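Local coordinates for signaling pathway modulator ZraP (Salmonella enterica subsp. enterica serovar Typhimurium, PDB 3LAY), which acts as a zinc-binding periplasmic chaperone and modulator of the ZraSR envelope stress response, forming oligomers whose higher-order forms are stabilised by zinc, at residues K78-Y83 against V134-A139; T85-L90 against Q127-Q132; Q92-K97 against K120-L125. One frame throughout, in Å; residues are numbered along the deposited sequence.

Interaction 1. Residues K78-Y83 against V134-A139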
# COMPACT_ATOMS: atom_id res chain seq x y z
N LYS J 78 29.45 -9.37 -4.41
CA LYS J 78 30.46 -10.21 -3.78
C LYS J 78 30.84 -9.65 -2.37
O LYS J 78 30.91 -10.40 -1.39
CB LYS J 78 31.69 -10.35 -4.68
CG LYS J 78 32.62 -11.50 -4.26
CD LYS J 78 34.06 -11.35 -4.88
N ILE J 79 31.05 -8.33 -2.28
CA ILE J 79 31.39 -7.74 -1.01
C ILE J 79 30.29 -8.05 0.02
O ILE J 79 30.56 -8.41 1.15
CB ILE J 79 31.68 -6.24 -1.17
CG1 ILE J 79 32.99 -6.03 -1.97
CG2 ILE J 79 31.75 -5.52 0.21
CD1 ILE J 79 33.20 -4.60 -2.53
N TYR J 80 29.04 -7.97 -0.40
CA TYR J 80 27.93 -8.26 0.51
C TYR J 80 27.84 -9.73 0.92
O TYR J 80 27.53 -10.01 2.06
CB TYR J 80 26.59 -7.75 -0.06
CG TYR J 80 26.26 -6.37 0.38
CD1 TYR J 80 25.27 -6.16 1.32
CD2 TYR J 80 26.98 -5.28 -0.07
CE1 TYR J 80 24.95 -4.88 1.76
CE2 TYR J 80 26.68 -4.01 0.35
CZ TYR J 80 25.66 -3.82 1.27
OH TYR J 80 25.34 -2.56 1.72
N ASP J 81 28.08 -10.65 -0.00
CA ASP J 81 28.05 -12.07 0.33
C ASP J 81 29.15 -12.34 1.31
O ASP J 81 28.96 -13.07 2.28
CB ASP J 81 28.25 -12.98 -0.91
CG ASP J 81 27.05 -12.94 -1.87
OD1 ASP J 81 25.97 -12.45 -1.47
OD2 ASP J 81 27.19 -13.40 -3.03
N ASP J 82 30.31 -11.77 1.06
CA ASP J 82 31.40 -12.02 1.95
C ASP J 82 31.01 -11.61 3.32
O ASP J 82 31.18 -12.38 4.26
CB ASP J 82 32.65 -11.34 1.47
CG ASP J 82 33.25 -12.04 0.28
OD1 ASP J 82 32.78 -13.18 -0.01
OD2 ASP J 82 34.19 -11.47 -0.34
N TYR J 83 30.43 -10.43 3.40
CA TYR J 83 29.98 -9.87 4.67
C TYR J 83 28.92 -10.76 5.33
O TYR J 83 28.98 -11.03 6.53
CB TYR J 83 29.49 -8.44 4.48
CG TYR J 83 28.61 -7.98 5.60
CD1 TYR J 83 29.15 -7.55 6.82
CD2 TYR J 83 27.22 -7.98 5.45
CE1 TYR J 83 28.32 -7.14 7.85
CE2 TYR J 83 26.41 -7.58 6.46
CZ TYR J 83 26.95 -7.17 7.66
OH TYR J 83 26.08 -6.79 8.67
N VAL J 134 31.64 -1.74 8.97
CA VAL J 134 32.54 -0.70 8.53
C VAL J 134 33.49 -1.28 7.51
O VAL J 134 33.71 -0.67 6.48
CB VAL J 134 33.29 -0.04 9.69
CG1 VAL J 134 34.30 0.98 9.14
CG2 VAL J 134 32.24 0.61 10.67
N LYS J 135 34.03 -2.48 7.77
CA LYS J 135 34.93 -3.11 6.77
C LYS J 135 34.23 -3.19 5.47
O LYS J 135 34.79 -2.90 4.43
CB LYS J 135 35.34 -4.52 7.12
CG LYS J 135 36.21 -4.63 8.33
CD LYS J 135 36.88 -6.02 8.41
CE LYS J 135 37.63 -6.17 9.78
NZ LYS J 135 37.86 -7.62 10.18
N ARG J 136 32.97 -3.56 5.51
CA ARG J 136 32.22 -3.70 4.29
C ARG J 136 32.02 -2.38 3.58
O ARG J 136 32.26 -2.28 2.38
CB ARG J 136 30.88 -4.28 4.61
CG ARG J 136 30.13 -4.70 3.43
CD ARG J 136 28.69 -4.84 3.79
NE ARG J 136 28.10 -3.55 4.17
CZ ARG J 136 27.01 -3.43 4.90
NH1 ARG J 136 26.42 -4.53 5.36
NH2 ARG J 136 26.51 -2.23 5.23
N ASP J 137 31.59 -1.34 4.31
CA ASP J 137 31.35 -0.05 3.67
C ASP J 137 32.65 0.49 3.08
O ASP J 137 32.64 1.07 1.96
CB ASP J 137 30.77 0.95 4.63
CG ASP J 137 29.42 0.51 5.23
OD1 ASP J 137 28.64 -0.14 4.53
OD2 ASP J 137 29.13 0.85 6.39
N VAL J 138 33.76 0.28 3.80
CA VAL J 138 35.06 0.74 3.35
C VAL J 138 35.49 -0.03 2.09
O VAL J 138 36.09 0.53 1.15
CB VAL J 138 36.12 0.52 4.44
CG1 VAL J 138 37.49 0.68 3.87
CG2 VAL J 138 35.87 1.44 5.62
N ALA J 139 35.21 -1.32 2.09
CA ALA J 139 35.52 -2.15 0.94
C ALA J 139 34.80 -1.54 -0.25
O ALA J 139 35.44 -1.18 -1.27
CB ALA J 139 35.07 -3.57 1.17
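Ile79 meets the second helix through its CG2 methyl, which lies 3.7 Å from Arg136 CG and 4.0 Å from Ala139 CB. That branch stands anti to the backbone N, which directs it at the partner helix, and Met140 adds a further apolar contact to the same side chain. One residue on, the Tyr80 ring is laid flat against the guanidinium of Arg136: the two planes differ by 10° and their centres are 4.5 Å apart. Arg136 CD sits over the middle of the same ring, so a CH-pi contact accompanies the stack. Segments 78-83 and 134-139 belong to the long antiparallel helical hairpin of the subunit; the axes of these short segments run nearly antiparallel (168°), 10.0 Å apart. A turn after Ile79, Tyr83 offers a ring face to the same arginine, whose plane is now steeply inclined to the ring. Arg136 CZ lies 4.5 Å from the centroid of the Tyr83 ring, over its face, in a cation-pi contact, and NH1 is placed over that face toward the rim. The arginine chain bends at chi3 (65°) to enter between the two tyrosines, and its outer edge is held by a salt bridge from Arg136 NH2 to Asp137 OD1 at 3.1 Å. The other carboxylate oxygen, Asp137 OD2, is hydrogen-bonded to Tyr101 OH of a neighbouring subunit.

Interaction 2. Residues T85-L90 against Q127-Q132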
# COMPACT_ATOMS: atom_id res chain seq x y z
N THR J 85 28.26 -14.03 4.87
CA THR J 85 28.93 -15.22 5.26
C THR J 85 29.78 -15.05 6.52
O THR J 85 29.70 -15.86 7.42
CB THR J 85 29.83 -15.69 4.06
OG1 THR J 85 28.98 -16.27 3.07
CG2 THR J 85 30.93 -16.70 4.48
N GLN J 86 30.62 -14.02 6.60
CA GLN J 86 31.48 -13.89 7.78
C GLN J 86 30.73 -13.59 9.09
O GLN J 86 31.20 -13.99 10.15
CB GLN J 86 32.55 -12.80 7.54
CG GLN J 86 33.59 -13.25 6.55
CD GLN J 86 34.17 -12.13 5.69
OE1 GLN J 86 33.86 -10.95 5.88
NE2 GLN J 86 35.00 -12.51 4.70
N THR J 87 29.60 -12.90 9.01
CA THR J 87 28.88 -12.45 10.20
C THR J 87 27.70 -13.32 10.56
O THR J 87 27.00 -13.13 11.54
CB THR J 87 28.30 -11.12 9.89
OG1 THR J 87 27.46 -11.25 8.74
CG2 THR J 87 29.43 -10.13 9.60
N SER J 88 27.45 -14.26 9.68
CA SER J 88 26.43 -15.21 9.83
C SER J 88 26.22 -15.66 11.29
O SER J 88 25.16 -15.47 11.85
CB SER J 88 26.82 -16.39 8.95
OG SER J 88 25.85 -17.37 8.97
N ALA J 89 27.20 -16.29 11.91
CA ALA J 89 26.93 -16.79 13.27
C ALA J 89 26.69 -15.63 14.24
O ALA J 89 25.98 -15.77 15.23
CB ALA J 89 28.03 -17.70 13.76
N LEU J 90 27.30 -14.49 13.94
CA LEU J 90 27.26 -13.34 14.80
C LEU J 90 25.89 -12.70 14.73
O LEU J 90 25.32 -12.32 15.74
CB LEU J 90 28.38 -12.39 14.38
CG LEU J 90 28.76 -11.24 15.29
CD1 LEU J 90 29.21 -11.69 16.71
CD2 LEU J 90 29.84 -10.47 14.59
N GLN J 127 28.68 -4.56 18.78
CA GLN J 127 29.90 -3.88 18.49
C GLN J 127 30.70 -4.67 17.44
O GLN J 127 31.26 -4.08 16.49
CB GLN J 127 30.69 -3.56 19.78
CG GLN J 127 32.18 -3.24 19.59
CD GLN J 127 33.11 -4.47 19.79
OE1 GLN J 127 32.79 -5.42 20.55
NE2 GLN J 127 34.29 -4.43 19.15
N LYS J 128 30.75 -5.99 17.61
CA LYS J 128 31.40 -6.84 16.62
C LYS J 128 30.69 -6.73 15.31
O LYS J 128 31.29 -6.70 14.27
CB LYS J 128 31.44 -8.32 17.03
CG LYS J 128 32.74 -8.79 17.71
CD LYS J 128 32.69 -9.04 19.19
CE LYS J 128 32.37 -10.50 19.50
NZ LYS J 128 31.97 -10.68 20.95
N LEU J 129 29.39 -6.60 15.30
CA LEU J 129 28.74 -6.61 14.01
C LEU J 129 29.06 -5.36 13.25
O LEU J 129 29.35 -5.41 12.07
CB LEU J 129 27.26 -6.84 14.16
CG LEU J 129 26.40 -7.15 12.93
CD1 LEU J 129 27.01 -8.21 12.11
CD2 LEU J 129 24.99 -7.56 13.36
N ASP J 130 29.02 -4.23 13.93
CA ASP J 130 29.32 -2.96 13.30
C ASP J 130 30.71 -2.88 12.73
O ASP J 130 30.92 -2.29 11.68
CB ASP J 130 29.12 -1.85 14.32
CG ASP J 130 27.63 -1.65 14.70
OD1 ASP J 130 26.74 -1.80 13.82
OD2 ASP J 130 27.34 -1.31 15.86
N GLU J 131 31.70 -3.42 13.41
CA GLU J 131 33.02 -3.40 12.85
C GLU J 131 33.01 -4.05 11.46
O GLU J 131 33.62 -3.52 10.50
CB GLU J 131 34.01 -4.12 13.74
CG GLU J 131 34.38 -3.35 15.00
CD GLU J 131 35.53 -3.99 15.76
OE1 GLU J 131 36.31 -4.76 15.13
OE2 GLU J 131 35.65 -3.68 16.96
N GLN J 132 32.34 -5.19 11.35
CA GLN J 132 32.23 -5.87 10.09
C GLN J 132 31.55 -4.98 9.10
O GLN J 132 31.96 -4.93 7.97
CB GLN J 132 31.54 -7.22 10.23
CG GLN J 132 32.28 -8.24 11.13
CD GLN J 132 33.68 -8.51 10.66
OE1 GLN J 132 33.94 -8.59 9.46
NE2 GLN J 132 34.60 -8.63 11.59
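Leu90 lies across the root of Lys128, nearly perpendicular to it, with Leu90 CD2 pressed 3.6 Å from Lys128 CB. This is side-chain packing along the middle of the antiparallel helical hairpin, where the axes of 85-90 and 127-132 are 10.4 Å apart at 170°; no hydrogen bond joins the two segments. A trans first torsion in Leu90 (chi1 -167°) carries both methyls towards the partner helix, and CD2 also comes within 4.4 Å of Leu129 CD1. Only the root of Lys128 takes part: its chain bends at chi2 and chi3, and NZ leaves the contact to hydrogen-bond Ser124 OG.

Thr87 and Gln132 are arranged differently, running antiparallel alongside each other. The threonine methyl CG2 lies 3.6 Å from Gln132 CB and nearly as close to Gln132 CG, so the glutamine contributes its aliphatic part rather than its amide. Thr87 OG1 is turned to its own helix instead, within hydrogen-bonding distance of Tyr83 O, its strongest partner, and of Tyr84 O, which would have to share its proton; it also accepts a hydrogen bond from Arg91 NE. Just after Thr87 the helix is kinked: the N atoms of Ala89 and Leu90 lack bonds to the preceding turn, and Leu90 N makes a weak bond to Thr87 O instead.

Leu129 fills in between Leu90 and Thr87. Although its CB does not point straight at the other helix, its far end swings nearer, bringing Leu129 CD1 to 3.9 Å from Thr87 CB.

Interaction 3. Residues Q92-K97 against K120-L125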
# COMPACT_ATOMS: atom_id res chain seq x y z
N GLN J 92 23.10 -14.32 14.01
CA GLN J 92 22.17 -15.28 14.59
C GLN J 92 22.17 -15.08 16.09
O GLN J 92 21.08 -14.88 16.68
CB GLN J 92 22.58 -16.70 14.24
CG GLN J 92 21.53 -17.79 14.52
CD GLN J 92 22.03 -19.22 14.15
N GLN J 93 23.37 -15.09 16.70
CA GLN J 93 23.55 -14.89 18.14
C GLN J 93 22.87 -13.60 18.58
O GLN J 93 22.19 -13.59 19.58
CB GLN J 93 25.07 -14.90 18.52
CG GLN J 93 25.65 -16.34 18.81
CD GLN J 93 27.25 -16.57 18.63
OE1 GLN J 93 28.06 -15.66 18.35
NE2 GLN J 93 27.64 -17.84 18.79
N LEU J 94 23.05 -12.53 17.80
CA LEU J 94 22.43 -11.23 18.11
C LEU J 94 20.92 -11.29 18.08
O LEU J 94 20.28 -10.66 18.85
CB LEU J 94 22.88 -10.16 17.12
CG LEU J 94 22.42 -8.72 17.48
CD1 LEU J 94 22.71 -8.38 18.91
CD2 LEU J 94 23.07 -7.71 16.59
N ILE J 95 20.36 -12.05 17.19
CA ILE J 95 18.94 -12.17 17.13
C ILE J 95 18.42 -12.99 18.32
O ILE J 95 17.35 -12.71 18.88
CB ILE J 95 18.54 -12.85 15.80
CG1 ILE J 95 18.76 -11.84 14.64
CG2 ILE J 95 17.12 -13.36 15.84
CD1 ILE J 95 18.48 -12.36 13.20
N SER J 96 19.17 -14.00 18.68
CA SER J 96 18.79 -14.86 19.75
C SER J 96 18.81 -14.10 21.06
O SER J 96 17.97 -14.28 21.93
CB SER J 96 19.75 -16.03 19.79
OG SER J 96 19.42 -16.86 20.86
N LYS J 97 19.78 -13.22 21.21
CA LYS J 97 19.83 -12.42 22.40
C LYS J 97 18.70 -11.37 22.41
O LYS J 97 18.12 -11.08 23.46
CB LYS J 97 21.21 -11.78 22.52
CG LYS J 97 22.09 -12.30 23.64
CD LYS J 97 22.14 -13.81 23.91
CE LYS J 97 22.56 -14.03 25.36
NZ LYS J 97 22.87 -15.43 25.75
N LYS J 120 24.16 -6.44 27.96
CA LYS J 120 25.61 -6.37 27.69
C LYS J 120 26.01 -7.34 26.60
O LYS J 120 26.71 -6.97 25.70
CB LYS J 120 26.44 -6.61 28.94
CG LYS J 120 26.09 -5.72 30.10
CD LYS J 120 26.30 -4.24 29.80
CE LYS J 120 26.05 -3.40 31.08
NZ LYS J 120 26.67 -2.03 31.00
N GLU J 121 25.55 -8.57 26.67
CA GLU J 121 25.85 -9.52 25.62
C GLU J 121 25.46 -8.90 24.30
O GLU J 121 26.24 -8.93 23.37
CB GLU J 121 25.16 -10.87 25.87
CG GLU J 121 25.80 -11.66 27.03
CD GLU J 121 25.00 -12.89 27.49
OE1 GLU J 121 23.74 -12.81 27.58
OE2 GLU J 121 25.65 -13.92 27.79
N MET J 122 24.28 -8.30 24.22
CA MET J 122 23.87 -7.66 22.96
C MET J 122 24.77 -6.53 22.57
O MET J 122 25.03 -6.33 21.39
CB MET J 122 22.46 -7.09 23.04
CG MET J 122 21.37 -8.10 22.88
SD MET J 122 19.74 -7.40 23.19
CE MET J 122 19.81 -5.76 22.46
N GLU J 123 25.24 -5.78 23.54
CA GLU J 123 26.08 -4.64 23.18
C GLU J 123 27.40 -5.08 22.57
O GLU J 123 27.86 -4.54 21.57
CB GLU J 123 26.33 -3.79 24.39
CG GLU J 123 27.02 -2.47 24.10
CD GLU J 123 27.25 -1.72 25.37
OE1 GLU J 123 26.62 -0.63 25.53
OE2 GLU J 123 27.98 -2.27 26.26
N SER J 124 28.01 -6.07 23.19
CA SER J 124 29.24 -6.63 22.69
C SER J 124 29.10 -7.27 21.30
O SER J 124 29.99 -7.14 20.47
CB SER J 124 29.72 -7.69 23.65
OG SER J 124 30.39 -8.65 22.87
N LEU J 125 27.99 -7.99 21.07
CA LEU J 125 27.73 -8.64 19.79
C LEU J 125 27.49 -7.60 18.74
O LEU J 125 27.95 -7.71 17.61
CB LEU J 125 26.50 -9.53 19.87
CG LEU J 125 26.64 -10.89 20.53
CD1 LEU J 125 25.25 -11.57 20.84
CD2 LEU J 125 27.47 -11.78 19.62
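Leu125 overlaps the backbone of the opposing helix as well as its side chains: its CD1 methyl is 3.9 Å from both Gln93 C and Leu94 N. The other methyl, Leu125 CD2, lies 4.1 Å from Gln93 CB, the two side chains standing roughly perpendicular. Leu94 lies alongside Leu125 but points the other way, its CD1 4.1 Å from Leu125 CB and 4.2 Å from Met122 CG. A chi1 of -173°, with CG turned opposite N, lets Leu94 bring this methyl into the interface although its CB bond is not aimed there. Lys97 adds the aliphatic start of its chain, CB lying 3.7 Å from Met122 CG, while the chain runs slantwise past Glu121. An ion pair between that lysine and Glu121 is plausible, but the carboxylate oxygen concerned is modelled too close to the lysine for its geometry to be relied on. On helix 70-106, Ser96 OG hydrogen-bonds Ala103 O of another neighbouring subunit, not the one that meets Asp137. Axes 9.5 Å apart at 155°, with apolar Leu94, Met122 and Leu125 between them, fit an antiparallel helical hairpin of the decameric alpha-helical barrel.

From the N terminus, helix 70-106 supplies 78-83, 85-90 and 92-97 in turn; the chain then reverses and helix 112-142 supplies 120-125, 127-132 and 134-139. All three contacts tie helix 70-106 to helix 112-142 along the hairpin. Interaction 3 therefore closes the shortest loop, of 22 intervening residues, interaction 2 encloses it with 36, and interaction 1 is outermost with 50. The loops are concentric and none cross. Interaction 2 touches both neighbours: Tyr83 OH lies 3.8 Å from Leu129 CD1, and Leu129 CD2 lies 3.8 Å from Leu94 CD2. Interactions 1 and 3, with centres about 21 Å apart, do not touch, but both reach the same neighbouring subunit, from opposite sides of the chain's centre.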